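PDB 2YXL: 450aa long hypothetical fmu protein from Pyrococcus horikoshii, which probably methylates carbon 5 of cytosines in RNA, using S-adenosylmethionine as methyl donor. Local coordinates for residues A21-L24 with G25-K29; V52-M55 with I56-I60; S120-H123 with P124-M128. One frame throughout, in Å; residues are numbered along the deposited sequence.

Interaction 1 (A21-L24 with G25-K29); sequences AIRL and GEIIK
At the C-terminal end of helix 12-24 the chain runs on from Leu24 and Gly25 into the loop that leads to helix 32-41. Gly25 N bonds Ala21 O (2.8 Å). Bonds of i to i+3 spacing join in: Glu26 N reaches back to Arg23 O, and Ile27 N meets Leu24 O at 3.1 Å from above the carbonyl plane. Leu24 O is gripped a second time by the i+4 bond from Ile28 N at 2.8 Å, nearly in line with the C=O. Over one face of the Arg23 guanidinium lies Ile27 CD1, while the CG2 branch of Ile27 comes within 3.8 Å of Arg23 NH1; chi1 of Ile27 (57°) wedges CG1 between the backbone N and the carbonyl carbon and puts CD1 over that face. Glu26 OE1 stands well out of the guanidinium plane, and a water joins it to Arg23 NH1, 2.8 Å from each. Lys29 folds back along the loop, its NZ bonding Gly25 O at 2.8 Å and pairing with Glu351. On helix 84-99, Arg87 and Arg91 form salt bridges with the Glu26 carboxylate and Trp85 makes a cation-pi contact with Arg23, whereas Leu24 leans on Ala34 and Glu37 of helix 32-41.

Interaction 2 (V52-M55 with I56-I60); sequences VLTM and IFYDI
Met55 curls against its neighbour Ile56, its CE methyl 4.1 Å from Ile56 CG1 and its sulfur 3.5 Å from Ile56 N. CG leaves anti to the backbone N, and turns at chi2 (-83°) and chi3 (-73°) then bring the thioether round to Ile56. Further along the same isoleucine side chain, Val52 CG1 lies alongside Ile56 CD1 at 4.1 Å, the two side chains pointing the same way one turn apart. Ile56 thus has an apolar neighbour from the preceding turn and another from the preceding residue. Replacing Met55 by an alanine is likely to strip the CG1 branch of Ile56 of its thioether cover.

Thr54 and Tyr58 form a second pair, also side by side: the Thr54 CG2 methyl approaches Tyr58 CE1 at 3.7 Å, while Thr54 OG1 turns to Asn50 O and Lys35 NZ. The Tyr58 hydroxyl is hydrogen-bonded to Gln32 OE1.

Beneath these side chains the regular i to i+4 ladder of helix 47-75 sets the spacing. Tyr58 N to Thr54 O is the straightest of its four bonds between the segments (168°), and Phe57 N meets Leu53 O at 2.9 Å.

Three neighbouring helices pack on its buried faces: Leu53 and Phe57 face helix 12-24 through Ala17, Ile18, Ala21 and Ile22, Leu53 and Thr54 also touch Phe39 of helix 32-41, and Ile56 and Ile60 rest on helix 84-99 at Asp95.

Interaction 3 (S120-H123 with P124-M128); sequences SRTH and PYVGM
His123 and Pro124 carry the chain from the end of helix 104-121 into helix 124-138 through a short, sharply turned linker. Thr122 departs from helical backbone geometry and His123 is extended, after which Pro124 starts the new helix at its first position. The first turn opens with Val126 N bonded to His123 O at 3.1 Å, the donor lying above the carbonyl plane, and continues with Met128 N to Pro124 O.

His123 is the N-cap residue, and its imidazole supplies the capping bond. His123 CG stands anti to the backbone N (chi1 -172°), which carries the ring forward along the chain until ND1 accepts from Tyr125 N at 3.1 Å. That bond is almost straight at the hydrogen (170°), although the donor is tilted from the ring plane. As an acceptor ND1 is probably unprotonated, consistent with a neutral ring whose hydrogen is on NE2. Two neighbours limit the ring's rotation. Pro124 CD packs over one face in a CH-pi contact, 3.5 Å from the centroid of the His123 ring. The CE1 edge of the imidazole points onto the face of the Tyr125 ring in an edge-to-face pair, the centroids 4.6 Å apart and the planes at 64°. Here His123 CE1 sits nearest Tyr125 CG, at 3.5 Å.

Across the turn, Thr122 and Val126 meet roughly at right angles, the hydroxyl side of the threonine facing the valine methyls. Thr122 OG1 itself bonds back to Ile118 O and weakly receives His123 N.

The linker lies at the surface. On its inner side Arg121 and Thr122 touch Trp85 of helix 84-99, and Arg121 forms a salt bridge with Glu20 of helix 12-24.

Interactions 1 and 2 belong to one helical core: the ring of Phe57 packs against residues 21-24, with Phe57 CE2 3.6 Å from Ala21 O and Phe57 CD2 3.7 Å from Ile22 CD1, and Ile60 CG2 touches the same Ile22 methyl. Their centres are about 13 Å apart. Interaction 3 touches neither, its nearest atoms about 6 Å from interaction 1 and about 14 Å from interaction 2. Trp85 of helix 84-99 nevertheless meets both Arg23 of interaction 1 and Thr122 of interaction 3. Interaction 1 faces the catalytic domain, the Ile28 side chain being about 14 Å from the bound sinefungin, while interactions 2 and 3 lie away from that site.

Interaction 1 (A21-L24 with G25-K29)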
ATOM      1  N   ALA A  21       3.893  16.736  -4.159  1.00 33.72           N
ATOM      2  CA  ALA A  21       3.675  15.390  -3.623  1.00 33.50           C
ATOM      3  C   ALA A  21       2.271  14.881  -3.938  1.00 33.36           C
ATOM      4  O   ALA A  21       2.093  13.715  -4.294  1.00 33.23           O
ATOM      5  CB  ALA A  21       3.934  15.356  -2.118  1.00 33.35           C
ATOM      6  N   ILE A  22       1.286  15.765  -3.804  1.00 33.26           N
ATOM      7  CA  ILE A  22      -0.106  15.437  -4.093  1.00 33.31           C
ATOM      8  C   ILE A  22      -0.306  15.238  -5.598  1.00 33.63           C
ATOM      9  O   ILE A  22      -1.023  14.322  -6.018  1.00 33.71           O
ATOM     10  CB  ILE A  22      -1.076  16.506  -3.512  1.00 33.17           C
ATOM     11  CG1 ILE A  22      -1.035  16.502  -1.972  1.00 33.13           C
ATOM     12  CG2 ILE A  22      -2.502  16.308  -4.005  1.00 32.89           C
ATOM     13  CD1 ILE A  22      -1.392  15.168  -1.303  1.00 32.40           C
ATOM     14  N   ARG A  23       0.347  16.076  -6.401  1.00 33.72           N
ATOM     15  CA  ARG A  23       0.299  15.940  -7.854  1.00 33.91           C
ATOM     16  C   ARG A  23       0.951  14.637  -8.307  1.00 34.21           C
ATOM     17  O   ARG A  23       0.360  13.889  -9.089  1.00 34.29           O
ATOM     18  CB  ARG A  23       0.953  17.143  -8.553  1.00 33.80           C
ATOM     19  CG  ARG A  23       0.792  17.168 -10.078  1.00 33.02           C
ATOM     20  CD  ARG A  23       1.831  16.290 -10.779  1.00 32.31           C
ATOM     21  NE  ARG A  23       1.531  16.099 -12.196  1.00 32.01           N
ATOM     22  CZ  ARG A  23       0.690  15.184 -12.678  1.00 31.75           C
ATOM     23  NH1 ARG A  23       0.040  14.359 -11.864  1.00 31.51           N
ATOM     24  NH2 ARG A  23       0.490  15.104 -13.986  1.00 30.99           N
ATOM     25  N   LEU A  24       2.162  14.370  -7.822  1.00 34.55           N
ATOM     26  CA  LEU A  24       2.891  13.165  -8.219  1.00 35.02           C
ATOM     27  C   LEU A  24       2.265  11.895  -7.653  1.00 35.31           C
ATOM     28  O   LEU A  24       2.399  10.821  -8.242  1.00 35.41           O
ATOM     29  CB  LEU A  24       4.371  13.249  -7.836  1.00 34.95           C
ATOM     30  CG  LEU A  24       5.269  14.251  -8.571  1.00 35.27           C
ATOM     31  CD1 LEU A  24       6.670  14.187  -7.986  1.00 35.69           C
ATOM     32  CD2 LEU A  24       5.308  14.017 -10.075  1.00 34.81           C
ATOM     33  N   GLY A  25       1.575  12.028  -6.522  1.00 35.73           N
ATOM     34  CA  GLY A  25       0.887  10.908  -5.879  1.00 36.33           C
ATOM     35  C   GLY A  25      -0.226  10.327  -6.728  1.00 36.86           C
ATOM     36  O   GLY A  25      -0.685   9.210  -6.491  1.00 36.86           O
ATOM     37  N   GLU A  26      -0.654  11.095  -7.724  1.00 37.38           N
ATOM     38  CA  GLU A  26      -1.715  10.689  -8.624  1.00 37.90           C
ATOM     39  C   GLU A  26      -1.183   9.745  -9.698  1.00 38.24           C
ATOM     40  O   GLU A  26      -1.920   8.895 -10.197  1.00 38.48           O
ATOM     41  CB  GLU A  26      -2.341  11.922  -9.267  1.00 37.84           C
ATOM     42  CG  GLU A  26      -3.820  11.806  -9.536  1.00 38.34           C
ATOM     43  CD  GLU A  26      -4.457  13.139  -9.882  1.00 39.31           C
ATOM     44  OE1 GLU A  26      -3.915  13.861 -10.749  1.00 38.87           O
ATOM     45  OE2 GLU A  26      -5.511  13.461  -9.290  1.00 40.21           O
ATOM     46  N   ILE A  27       0.098   9.891 -10.039  1.00 38.62           N
ATOM     47  CA  ILE A  27       0.708   9.106 -11.121  1.00 39.00           C
ATOM     48  C   ILE A  27       1.786   8.119 -10.662  1.00 39.32           C
ATOM     49  O   ILE A  27       2.132   7.192 -11.398  1.00 39.59           O
ATOM     50  CB  ILE A  27       1.269  10.007 -12.261  1.00 39.01           C
ATOM     51  CG1 ILE A  27       2.290  11.021 -11.721  1.00 39.37           C
ATOM     52  CG2 ILE A  27       0.124  10.696 -13.007  1.00 39.04           C
ATOM     53  CD1 ILE A  27       3.033  11.816 -12.802  1.00 39.08           C
ATOM     54  N   ILE A  28       2.311   8.309  -9.455  1.00 39.57           N
ATOM     55  CA  ILE A  28       3.299   7.383  -8.903  1.00 39.78           C
ATOM     56  C   ILE A  28       2.707   6.616  -7.720  1.00 39.98           C
ATOM     57  O   ILE A  28       2.312   7.210  -6.714  1.00 40.02           O
ATOM     58  CB  ILE A  28       4.621   8.098  -8.512  1.00 39.81           C
ATOM     59  CG1 ILE A  28       5.267   8.735  -9.750  1.00 39.80           C
ATOM     60  CG2 ILE A  28       5.588   7.120  -7.835  1.00 39.59           C
ATOM     61  CD1 ILE A  28       6.384   9.721  -9.449  1.00 39.82           C
ATOM     62  N   LYS A  29       2.638   5.296  -7.864  1.00 40.20           N
ATOM     63  CA  LYS A  29       2.091   4.420  -6.833  1.00 40.52           C
ATOM     64  C   LYS A  29       3.130   3.383  -6.404  1.00 40.69           C
ATOM     65  O   LYS A  29       3.848   2.848  -7.251  1.00 40.83           O
ATOM     66  CB  LYS A  29       0.812   3.723  -7.325  1.00 40.57           C
ATOM     67  CG  LYS A  29      -0.363   4.656  -7.643  1.00 40.97           C
ATOM     68  CD  LYS A  29      -0.845   5.442  -6.418  1.00 41.27           C
ATOM     69  CE  LYS A  29      -2.107   6.230  -6.744  1.00 41.75           C
ATOM     70  NZ  LYS A  29      -2.461   7.227  -5.691  1.00 41.81           N
TER
HETATM   71  O   HOH W   1      -3.963  15.568  -6.979  1.00 45.52           O
HETATM   72  O   HOH W   2      -2.287  13.144 -12.849  1.00 49.36           O

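Interaction 2 (V52-M55 with I56-I60)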
ATOM      1  N   VAL A  52       5.108  17.614   9.640  1.00 38.71           N
ATOM      2  CA  VAL A  52       3.914  18.414   9.361  1.00 38.17           C
ATOM      3  C   VAL A  52       3.374  18.185   7.937  1.00 37.81           C
ATOM      4  O   VAL A  52       2.175  17.968   7.748  1.00 37.69           O
ATOM      5  CB  VAL A  52       4.184  19.925   9.629  1.00 38.13           C
ATOM      6  CG1 VAL A  52       3.150  20.811   8.957  1.00 38.05           C
ATOM      7  CG2 VAL A  52       4.218  20.198  11.126  1.00 38.44           C
ATOM      8  N   LEU A  53       4.266  18.217   6.951  1.00 37.27           N
ATOM      9  CA  LEU A  53       3.878  18.027   5.561  1.00 36.88           C
ATOM     10  C   LEU A  53       3.442  16.593   5.264  1.00 36.74           C
ATOM     11  O   LEU A  53       2.552  16.378   4.442  1.00 36.59           O
ATOM     12  CB  LEU A  53       5.001  18.456   4.615  1.00 36.79           C
ATOM     13  CG  LEU A  53       5.438  19.926   4.600  1.00 36.52           C
ATOM     14  CD1 LEU A  53       6.454  20.141   3.497  1.00 36.23           C
ATOM     15  CD2 LEU A  53       4.265  20.888   4.440  1.00 36.36           C
ATOM     16  N   THR A  54       4.066  15.627   5.941  1.00 36.54           N
ATOM     17  CA  THR A  54       3.684  14.215   5.840  1.00 36.34           C
ATOM     18  C   THR A  54       2.281  13.997   6.409  1.00 36.23           C
ATOM     19  O   THR A  54       1.463  13.295   5.812  1.00 36.18           O
ATOM     20  CB  THR A  54       4.711  13.296   6.551  1.00 36.32           C
ATOM     21  OG1 THR A  54       5.973  13.392   5.884  1.00 36.45           O
ATOM     22  CG2 THR A  54       4.262  11.836   6.547  1.00 36.07           C
ATOM     23  N   MET A  55       2.016  14.611   7.559  1.00 36.09           N
ATOM     24  CA  MET A  55       0.697  14.570   8.184  1.00 35.96           C
ATOM     25  C   MET A  55      -0.376  15.140   7.245  1.00 35.54           C
ATOM     26  O   MET A  55      -1.441  14.542   7.083  1.00 35.57           O
ATOM     27  CB  MET A  55       0.729  15.311   9.530  1.00 36.17           C
ATOM     28  CG  MET A  55      -0.600  15.369  10.283  1.00 37.08           C
ATOM     29  SD  MET A  55      -1.688  16.697   9.711  1.00 39.85           S
ATOM     30  CE  MET A  55      -0.865  18.153  10.373  1.00 39.15           C
ATOM     31  N   ILE A  56      -0.085  16.285   6.628  1.00 35.04           N
ATOM     32  CA  ILE A  56      -1.004  16.916   5.674  1.00 34.58           C
ATOM     33  C   ILE A  56      -1.208  16.027   4.439  1.00 34.55           C
ATOM     34  O   ILE A  56      -2.339  15.847   3.975  1.00 34.35           O
ATOM     35  CB  ILE A  56      -0.529  18.343   5.272  1.00 34.60           C
ATOM     36  CG1 ILE A  56      -0.596  19.287   6.483  1.00 34.38           C
ATOM     37  CG2 ILE A  56      -1.363  18.899   4.105  1.00 34.21           C
ATOM     38  CD1 ILE A  56       0.018  20.659   6.252  1.00 34.20           C
ATOM     39  N   PHE A  57      -0.110  15.464   3.938  1.00 34.45           N
ATOM     40  CA  PHE A  57      -0.129  14.539   2.806  1.00 34.43           C
ATOM     41  C   PHE A  57      -1.154  13.422   3.004  1.00 34.43           C
ATOM     42  O   PHE A  57      -2.035  13.227   2.162  1.00 34.63           O
ATOM     43  CB  PHE A  57       1.275  13.962   2.574  1.00 34.47           C
ATOM     44  CG  PHE A  57       1.363  13.003   1.419  1.00 34.77           C
ATOM     45  CD1 PHE A  57       1.273  11.627   1.631  1.00 34.97           C
ATOM     46  CD2 PHE A  57       1.553  13.470   0.119  1.00 34.80           C
ATOM     47  CE1 PHE A  57       1.359  10.730   0.565  1.00 35.08           C
ATOM     48  CE2 PHE A  57       1.641  12.583  -0.954  1.00 34.96           C
ATOM     49  CZ  PHE A  57       1.545  11.208  -0.729  1.00 35.15           C
ATOM     50  N   TYR A  58      -1.048  12.707   4.121  1.00 34.28           N
ATOM     51  CA  TYR A  58      -1.969  11.611   4.420  1.00 34.32           C
ATOM     52  C   TYR A  58      -3.384  12.070   4.768  1.00 34.14           C
ATOM     53  O   TYR A  58      -4.342  11.332   4.550  1.00 34.29           O
ATOM     54  CB  TYR A  58      -1.412  10.699   5.521  1.00 34.51           C
ATOM     55  CG  TYR A  58      -0.257   9.837   5.064  1.00 34.61           C
ATOM     56  CD1 TYR A  58       1.001   9.958   5.653  1.00 34.33           C
ATOM     57  CD2 TYR A  58      -0.418   8.909   4.029  1.00 34.58           C
ATOM     58  CE1 TYR A  58       2.068   9.171   5.235  1.00 34.79           C
ATOM     59  CE2 TYR A  58       0.644   8.118   3.599  1.00 34.84           C
ATOM     60  CZ  TYR A  58       1.883   8.254   4.208  1.00 35.20           C
ATOM     61  OH  TYR A  58       2.940   7.476   3.795  1.00 35.46           O
ATOM     62  N   ASP A  59      -3.513  13.276   5.310  1.00 33.88           N
ATOM     63  CA  ASP A  59      -4.825  13.852   5.577  1.00 33.71           C
ATOM     64  C   ASP A  59      -5.577  14.103   4.265  1.00 33.73           C
ATOM     65  O   ASP A  59      -6.781  13.853   4.179  1.00 33.83           O
ATOM     66  CB  ASP A  59      -4.687  15.150   6.379  1.00 33.78           C
ATOM     67  CG  ASP A  59      -5.983  15.566   7.050  1.00 33.69           C
ATOM     68  OD1 ASP A  59      -6.555  14.761   7.810  1.00 34.11           O
ATOM     69  OD2 ASP A  59      -6.422  16.712   6.834  1.00 34.22           O
ATOM     70  N   ILE A  60      -4.859  14.590   3.251  1.00 33.48           N
ATOM     71  CA  ILE A  60      -5.436  14.820   1.926  1.00 33.42           C
ATOM     72  C   ILE A  60      -5.809  13.486   1.259  1.00 33.77           C
ATOM     73  O   ILE A  60      -6.921  13.335   0.742  1.00 33.85           O
ATOM     74  CB  ILE A  60      -4.492  15.650   1.004  1.00 33.36           C
ATOM     75  CG1 ILE A  60      -4.286  17.063   1.570  1.00 33.16           C
ATOM     76  CG2 ILE A  60      -5.047  15.722  -0.420  1.00 32.87           C
ATOM     77  CD1 ILE A  60      -3.108  17.819   0.987  1.00 32.86           C
TER

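Interaction 3 (S120-H123 with P124-M128)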
ATOM      1  N   SER A 120       4.364  28.099 -13.145  1.00 32.26           N
ATOM      2  CA  SER A 120       5.644  27.705 -13.734  1.00 32.13           C
ATOM      3  C   SER A 120       5.641  26.258 -14.239  1.00 32.02           C
ATOM      4  O   SER A 120       6.391  25.913 -15.154  1.00 31.97           O
ATOM      5  CB  SER A 120       6.790  27.919 -12.741  1.00 32.02           C
ATOM      6  OG  SER A 120       6.679  27.030 -11.647  1.00 32.28           O
ATOM      7  N   ARG A 121       4.796  25.421 -13.641  1.00 31.84           N
ATOM      8  CA  ARG A 121       4.628  24.044 -14.102  1.00 31.75           C
ATOM      9  C   ARG A 121       3.618  23.922 -15.246  1.00 31.38           C
ATOM     10  O   ARG A 121       3.590  22.905 -15.938  1.00 31.37           O
ATOM     11  CB  ARG A 121       4.244  23.116 -12.941  1.00 31.83           C
ATOM     12  CG  ARG A 121       5.365  22.876 -11.925  1.00 32.96           C
ATOM     13  CD  ARG A 121       6.601  22.243 -12.568  1.00 35.07           C
ATOM     14  NE  ARG A 121       7.751  22.240 -11.664  1.00 37.16           N
ATOM     15  CZ  ARG A 121       8.119  21.206 -10.907  1.00 38.31           C
ATOM     16  NH1 ARG A 121       9.178  21.307 -10.116  1.00 38.80           N
ATOM     17  NH2 ARG A 121       7.435  20.067 -10.936  1.00 39.04           N
ATOM     18  N   THR A 122       2.805  24.958 -15.452  1.00 30.97           N
ATOM     19  CA  THR A 122       1.750  24.925 -16.474  1.00 30.52           C
ATOM     20  C   THR A 122       1.718  26.199 -17.319  1.00 30.27           C
ATOM     21  O   THR A 122       2.481  26.333 -18.275  1.00 30.44           O
ATOM     22  CB  THR A 122       0.332  24.634 -15.861  1.00 30.60           C
ATOM     23  OG1 THR A 122      -0.059  25.701 -14.987  1.00 30.51           O
ATOM     24  CG2 THR A 122       0.318  23.329 -15.081  1.00 30.00           C
ATOM     25  N   HIS A 123       0.836  27.127 -16.960  1.00 29.97           N
ATOM     26  CA  HIS A 123       0.655  28.388 -17.676  1.00 29.61           C
ATOM     27  C   HIS A 123       0.204  29.445 -16.660  1.00 29.68           C
ATOM     28  O   HIS A 123      -0.472  29.106 -15.690  1.00 29.64           O
ATOM     29  CB  HIS A 123      -0.400  28.212 -18.772  1.00 29.32           C
ATOM     30  CG  HIS A 123      -0.529  29.386 -19.694  1.00 28.93           C
ATOM     31  ND1 HIS A 123      -1.365  30.450 -19.433  1.00 28.34           N
ATOM     32  CD2 HIS A 123       0.062  29.655 -20.882  1.00 27.93           C
ATOM     33  CE1 HIS A 123      -1.279  31.329 -20.416  1.00 27.85           C
ATOM     34  NE2 HIS A 123      -0.420  30.870 -21.308  1.00 27.70           N
ATOM     35  N   PRO A 124       0.596  30.722 -16.857  1.00 29.84           N
ATOM     36  CA  PRO A 124       0.130  31.798 -15.968  1.00 29.94           C
ATOM     37  C   PRO A 124      -1.380  31.815 -15.677  1.00 30.07           C
ATOM     38  O   PRO A 124      -1.776  32.155 -14.560  1.00 30.10           O
ATOM     39  CB  PRO A 124       0.554  33.065 -16.713  1.00 29.80           C
ATOM     40  CG  PRO A 124       1.782  32.655 -17.432  1.00 29.54           C
ATOM     41  CD  PRO A 124       1.534  31.239 -17.875  1.00 29.74           C
ATOM     42  N   TYR A 125      -2.206  31.448 -16.658  1.00 30.21           N
ATOM     43  CA  TYR A 125      -3.665  31.461 -16.485  1.00 30.54           C
ATOM     44  C   TYR A 125      -4.176  30.522 -15.386  1.00 30.71           C
ATOM     45  O   TYR A 125      -5.187  30.816 -14.750  1.00 30.74           O
ATOM     46  CB  TYR A 125      -4.399  31.134 -17.792  1.00 30.49           C
ATOM     47  CG  TYR A 125      -4.343  32.187 -18.876  1.00 30.59           C
ATOM     48  CD1 TYR A 125      -3.890  33.484 -18.616  1.00 31.03           C
ATOM     49  CD2 TYR A 125      -4.784  31.891 -20.171  1.00 30.79           C
ATOM     50  CE1 TYR A 125      -3.849  34.449 -19.628  1.00 30.38           C
ATOM     51  CE2 TYR A 125      -4.750  32.846 -21.181  1.00 29.90           C
ATOM     52  CZ  TYR A 125      -4.284  34.118 -20.903  1.00 30.23           C
ATOM     53  OH  TYR A 125      -4.250  35.059 -21.903  1.00 30.86           O
ATOM     54  N   VAL A 126      -3.501  29.393 -15.173  1.00 30.99           N
ATOM     55  CA  VAL A 126      -3.936  28.450 -14.132  1.00 31.38           C
ATOM     56  C   VAL A 126      -3.581  28.915 -12.719  1.00 31.67           C
ATOM     57  O   VAL A 126      -4.364  28.713 -11.782  1.00 31.70           O
ATOM     58  CB  VAL A 126      -3.573  26.934 -14.431  1.00 31.36           C
ATOM     59  CG1 VAL A 126      -2.927  26.756 -15.805  1.00 31.45           C
ATOM     60  CG2 VAL A 126      -2.749  26.300 -13.317  1.00 31.60           C
ATOM     61  N   GLY A 127      -2.422  29.555 -12.577  1.00 32.01           N
ATOM     62  CA  GLY A 127      -2.052  30.210 -11.326  1.00 32.36           C
ATOM     63  C   GLY A 127      -3.008  31.340 -10.988  1.00 32.73           C
ATOM     64  O   GLY A 127      -3.387  31.513  -9.827  1.00 32.62           O
ATOM     65  N   MET A 128      -3.398  32.103 -12.008  1.00 33.20           N
ATOM     66  CA  MET A 128      -4.358  33.197 -11.856  1.00 34.05           C
ATOM     67  C   MET A 128      -5.719  32.681 -11.399  1.00 34.14           C
ATOM     68  O   MET A 128      -6.323  33.235 -10.480  1.00 34.38           O
ATOM     69  CB  MET A 128      -4.512  33.989 -13.162  1.00 33.95           C
ATOM     70  CG  MET A 128      -3.385  34.963 -13.460  1.00 34.04           C
ATOM     71  SD  MET A 128      -3.558  35.693 -15.104  1.00 35.14           S
ATOM     72  CE  MET A 128      -2.017  36.593 -15.236  1.00 34.88           C
TER